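Local coordinates for putative mandelate racemase (Bordetella bronchiseptica, PDB 3OZM), which probably acts on sugar diacids as an enolase-superfamily enzyme that abstracts a proton beside a carboxylate with the help of a bound magnesium ion, at residues 12-17 and 30-35; 49-54 and 305-310. All coordinates share one frame; numbering follows the deposited sequence.

Contact 1. Residues 12-17 and 30-35; sequences ALSTPI and KLNRQM. With DXL (D-xylaric acid), chain J.
L13 and M35 sit side by side on one face of the antiparallel three-stranded sheet in the enolase-type N-terminal domain, their side chains pointing the same way with L13 CD1 4.0 Å from M35 CG. Strands 5-16 and 32-42 run antiparallel here, and L13 with M35 and T15 with R33 are hydrogen-bonded pairs. T15 lies on the same face as L13. Threonine suits the place because its hydroxyl can reach the carbonyl of the paired residue: chi1 of 60° places OG1 between the backbone N and the carbonyl carbon, from where it gives R33 O a second bond (2.8 Å) beside that from T15 N. R33 crosses T15 obliquely, bends at chi2 and chi3, and leads away to a salt bridge with D331.

On the other face S14 and Q34 form a non-hydrogen-bonded pair. S14 OG accepts from Q34 NE2 at 3.0 Å, 24° out of the amide plane, while E378 O also receives a bond from this amide nitrogen. A water joins S14 OG to N32 OD1, and N32 ND2 reaches P379 O. The branched, purely aliphatic side chain of I17 points to the other segment: CG1 lies 3.5 Å from L31 O, and CD1 rests against K30 CB and R33 CD. K30, long and basic, extends away from this packing to the xylarate, where NZ donates to OAA at 2.7 Å and more weakly to OAB at 3.1 Å.

Contact 2. Residues 49-54 and 305-310; sequences VGSPSG and TFNDII. With DXL (D-xylaric acid), chain J.
An ST turn in the N-terminal domain meets a helix N-cap of the C-terminal barrel domain here, beside the xylarate site. S51 makes the turn: its OG accepts from S53 N at 3.2 Å and, in the other direction, donates to D308 OD2 at 2.6 Å. Serine suits the place because one small hydroxyl can do both, and chi1 of 173°, which sets OG opposite the backbone N, turns it to the carboxylate. D308 is the N-cap of helix 309-321. Two donors grip its OD2: S51 OG comes in on the syn lone pair, whereas N307 ND2 approaches on the anti side, 21° out of the carboxylate plane, at 2.7 Å. The bond leaves N307 within its own amide plane, which helps fix the flip of that amide. D308 OD1 turns to the helix, taking a bond from T311 N and a weak one from I310 N.

The branched side chain of I310 supplies the apolar part of the contact: CG2 packs on S51 CB at 3.8 Å, and CD1 touches V49 CG2 as the two side chains cross at about a right angle. Side-chain-less G54 fits close against the N307 amide. At the ligand end, F306 CB comes within 3.1 Å of xylarate OAD. Two backbone carbonyls meet the ligand through one water, which donates to F306 O (2.9 Å) and G54 O (2.6 Å) and is also hydrogen-bonded to xylarate OAB at 3.3 Å.

Overall arrangement
The two contacts lie in series along the chain, with centres about 12 Å apart: contact 1 is complete by residue 35, before contact 2 begins at residue 49. Strands 32-42 and 48-50 are neighbours in one sheet. Contact 1 pairs the first two strands of this three-stranded sheet, whereas contact 2 carries the third across to the start of helix 309-321 in the barrel domain. They also meet directly: Q34 O probably accepts from N307 ND2 at 3.1 Å, and R33 packs on F306. Both end at the xylarate, consistent with the enolase-superfamily plan in which the N-terminal domain helps close a barrel-based active site beside the magnesium ion.

Contact 1. Residues 12-17 and 30-35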
# COMPACT_ATOMS: atom_id res chain seq x y z
N ALA A 12 20.63 8.05 -22.05
CA ALA A 12 20.81 9.42 -21.57
C ALA A 12 20.39 10.43 -22.64
O ALA A 12 20.91 10.40 -23.76
CB ALA A 12 22.24 9.64 -21.16
N LEU A 13 19.46 11.31 -22.29
CA LEU A 13 18.89 12.27 -23.23
C LEU A 13 19.00 13.70 -22.71
O LEU A 13 18.89 13.94 -21.51
CB LEU A 13 17.40 11.96 -23.46
CG LEU A 13 17.01 10.53 -23.86
CD1 LEU A 13 15.50 10.40 -23.98
CD2 LEU A 13 17.71 10.15 -25.16
N SER A 14 19.19 14.65 -23.62
CA SER A 14 19.25 16.05 -23.24
C SER A 14 18.46 16.87 -24.24
O SER A 14 18.51 16.61 -25.44
CB SER A 14 20.71 16.52 -23.17
OG SER A 14 20.81 17.85 -22.68
N THR A 15 17.71 17.86 -23.76
CA THR A 15 16.98 18.77 -24.63
C THR A 15 17.26 20.21 -24.22
O THR A 15 17.41 20.51 -23.03
CB THR A 15 15.45 18.50 -24.62
OG1 THR A 15 14.93 18.68 -23.28
CG2 THR A 15 15.14 17.10 -25.11
N PRO A 16 17.33 21.13 -25.19
CA PRO A 16 17.77 22.48 -24.80
C PRO A 16 16.65 23.37 -24.28
O PRO A 16 15.47 23.08 -24.48
CB PRO A 16 18.34 23.05 -26.10
CG PRO A 16 17.60 22.32 -27.19
CD PRO A 16 17.26 20.95 -26.65
N ILE A 17 17.03 24.45 -23.60
CA ILE A 17 16.08 25.46 -23.17
C ILE A 17 16.55 26.82 -23.70
O ILE A 17 17.66 27.25 -23.40
CB ILE A 17 15.97 25.54 -21.62
CG1 ILE A 17 15.89 24.15 -20.97
CG2 ILE A 17 14.77 26.39 -21.21
CD1 ILE A 17 15.93 24.18 -19.44
N LYS A 30 17.88 26.35 -14.52
CA LYS A 30 17.76 25.27 -15.50
C LYS A 30 18.49 25.62 -16.79
O LYS A 30 18.40 26.75 -17.28
CB LYS A 30 16.29 24.95 -15.78
CG LYS A 30 15.48 24.57 -14.52
CD LYS A 30 14.07 24.05 -14.86
CE LYS A 30 13.23 23.98 -13.59
NZ LYS A 30 13.91 23.11 -12.58
N LEU A 31 19.23 24.66 -17.33
CA LEU A 31 20.04 24.89 -18.52
C LEU A 31 19.57 23.96 -19.65
O LEU A 31 19.38 24.37 -20.79
CB LEU A 31 21.52 24.64 -18.20
CG LEU A 31 22.09 25.46 -17.03
CD1 LEU A 31 23.49 25.01 -16.66
CD2 LEU A 31 22.06 26.96 -17.32
N ASN A 32 19.37 22.69 -19.30
CA ASN A 32 18.91 21.69 -20.26
C ASN A 32 17.96 20.73 -19.55
O ASN A 32 18.22 20.34 -18.42
CB ASN A 32 20.10 20.91 -20.83
CG ASN A 32 20.99 21.76 -21.74
OD1 ASN A 32 20.63 22.06 -22.88
ND2 ASN A 32 22.15 22.16 -21.23
N ARG A 33 16.86 20.36 -20.18
CA ARG A 33 15.98 19.36 -19.58
C ARG A 33 16.45 17.97 -20.00
O ARG A 33 16.49 17.64 -21.20
CB ARG A 33 14.51 19.60 -19.91
CG ARG A 33 13.96 20.95 -19.45
CD ARG A 33 14.24 21.21 -17.95
NE ARG A 33 13.55 20.26 -17.07
CZ ARG A 33 12.30 20.39 -16.62
NH1 ARG A 33 11.55 21.43 -16.96
NH2 ARG A 33 11.78 19.45 -15.83
N GLN A 34 16.83 17.18 -19.01
CA GLN A 34 17.47 15.89 -19.26
C GLN A 34 16.73 14.75 -18.57
O GLN A 34 15.91 14.97 -17.68
CB GLN A 34 18.92 15.94 -18.77
CG GLN A 34 19.71 17.10 -19.39
CD GLN A 34 21.20 17.05 -19.06
OE1 GLN A 34 21.62 16.45 -18.06
NE2 GLN A 34 22.00 17.68 -19.91
N MET A 35 17.07 13.54 -18.99
CA MET A 35 16.52 12.34 -18.36
C MET A 35 17.33 11.12 -18.76
O MET A 35 18.10 11.14 -19.74
CB MET A 35 15.05 12.11 -18.78
CG MET A 35 14.88 11.66 -20.23
SD MET A 35 13.14 11.42 -20.66
CE MET A 35 12.77 9.97 -19.64
OAA DXL J . 12.30 23.54 -10.46
OAB DXL J . 13.60 21.16 -10.13
OAC DXL J . 11.05 21.82 -6.66
OAD DXL J . 8.72 20.62 -9.14
OAE DXL J . 12.56 23.95 -8.31
CAF DXL J . 12.55 23.19 -9.30
CAG DXL J . 12.84 21.71 -9.04
CAH DXL J . 11.52 20.92 -8.92
CAI DXL J . 10.53 21.64 -7.99
CAJ DXL J . 9.11 21.04 -8.03
OAK DXL J . 8.41 21.04 -6.99
OAL DXL J . 11.81 19.58 -8.52
O HOH W 1 20.32 19.71 -24.55
O HOH W 2 19.88 24.79 -23.72

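Contact 2. Residues 49-54 and 305-310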
# COMPACT_ATOMS: atom_id res chain seq x y z
N VAL A 49 9.54 0.63 -20.06
CA VAL A 49 10.38 1.81 -19.92
C VAL A 49 10.06 2.58 -18.63
O VAL A 49 8.97 2.43 -18.05
CB VAL A 49 10.24 2.78 -21.11
CG1 VAL A 49 10.66 2.11 -22.42
CG2 VAL A 49 8.83 3.32 -21.20
N GLY A 50 11.01 3.40 -18.19
CA GLY A 50 10.87 4.15 -16.95
C GLY A 50 11.81 5.35 -16.95
O GLY A 50 12.54 5.58 -17.92
N SER A 51 11.78 6.11 -15.86
CA SER A 51 12.65 7.27 -15.71
C SER A 51 12.97 7.45 -14.24
O SER A 51 12.06 7.39 -13.40
CB SER A 51 11.93 8.55 -16.18
OG SER A 51 12.71 9.70 -15.89
N PRO A 52 14.25 7.66 -13.92
CA PRO A 52 14.65 7.97 -12.54
C PRO A 52 14.65 9.46 -12.23
O PRO A 52 15.39 9.88 -11.34
CB PRO A 52 16.09 7.47 -12.51
CG PRO A 52 16.61 7.84 -13.91
CD PRO A 52 15.42 7.48 -14.80
N SER A 53 13.87 10.26 -12.97
CA SER A 53 13.76 11.69 -12.68
C SER A 53 15.07 12.46 -12.85
O SER A 53 16.00 12.03 -13.53
CB SER A 53 13.18 11.89 -11.26
OG SER A 53 12.81 13.24 -10.98
N GLY A 54 15.14 13.62 -12.20
CA GLY A 54 16.32 14.47 -12.31
C GLY A 54 16.03 15.77 -11.59
O GLY A 54 14.93 15.97 -11.08
N THR A 305 6.31 15.45 -9.24
CA THR A 305 6.25 14.73 -10.52
C THR A 305 7.20 15.30 -11.58
O THR A 305 7.23 14.82 -12.72
CB THR A 305 4.85 14.78 -11.14
OG1 THR A 305 4.60 16.11 -11.64
CG2 THR A 305 3.77 14.38 -10.14
N PHE A 306 7.98 16.30 -11.20
CA PHE A 306 8.66 17.21 -12.13
C PHE A 306 9.97 16.67 -12.73
O PHE A 306 10.99 16.58 -12.05
CB PHE A 306 8.92 18.52 -11.35
CG PHE A 306 9.21 19.74 -12.19
CD1 PHE A 306 8.20 20.66 -12.49
CD2 PHE A 306 10.51 20.03 -12.60
CE1 PHE A 306 8.47 21.82 -13.21
CE2 PHE A 306 10.79 21.19 -13.33
CZ PHE A 306 9.77 22.09 -13.63
N ASN A 307 9.92 16.28 -14.01
CA ASN A 307 11.13 16.04 -14.79
C ASN A 307 10.81 15.76 -16.25
O ASN A 307 11.35 16.40 -17.15
CB ASN A 307 11.99 14.90 -14.25
CG ASN A 307 13.39 14.89 -14.87
OD1 ASN A 307 14.21 15.72 -14.53
ND2 ASN A 307 13.63 13.98 -15.80
N ASP A 308 9.95 14.78 -16.48
CA ASP A 308 9.63 14.37 -17.84
C ASP A 308 8.25 13.71 -17.89
O ASP A 308 7.61 13.52 -16.85
CB ASP A 308 10.73 13.44 -18.36
CG ASP A 308 10.92 12.19 -17.50
OD1 ASP A 308 10.00 11.35 -17.51
OD2 ASP A 308 11.98 12.06 -16.84
N ILE A 309 7.78 13.37 -19.09
CA ILE A 309 6.43 12.86 -19.22
C ILE A 309 6.27 11.47 -18.61
O ILE A 309 5.16 11.09 -18.24
CB ILE A 309 5.94 12.85 -20.69
CG1 ILE A 309 4.41 12.70 -20.76
CG2 ILE A 309 6.61 11.74 -21.49
CD1 ILE A 309 3.65 13.84 -20.11
N ILE A 310 7.36 10.72 -18.51
CA ILE A 310 7.31 9.42 -17.84
C ILE A 310 7.14 9.56 -16.32
O ILE A 310 6.32 8.87 -15.71
CB ILE A 310 8.52 8.56 -18.17
CG1 ILE A 310 8.52 8.22 -19.67
CG2 ILE A 310 8.52 7.27 -17.33
CD1 ILE A 310 9.60 7.28 -20.07
OAA DXL J . 12.30 23.54 -10.46
OAB DXL J . 13.60 21.16 -10.13
OAC DXL J . 11.05 21.82 -6.66
OAD DXL J . 8.72 20.62 -9.14
OAE DXL J . 12.56 23.95 -8.31
CAF DXL J . 12.55 23.19 -9.30
CAG DXL J . 12.84 21.71 -9.04
CAH DXL J . 11.52 20.92 -8.92
CAI DXL J . 10.53 21.64 -7.99
CAJ DXL J . 9.11 21.04 -8.03
OAK DXL J . 8.41 21.04 -6.99
OAL DXL J . 11.81 19.58 -8.52
O HOH W 3 13.30 18.02 -11.08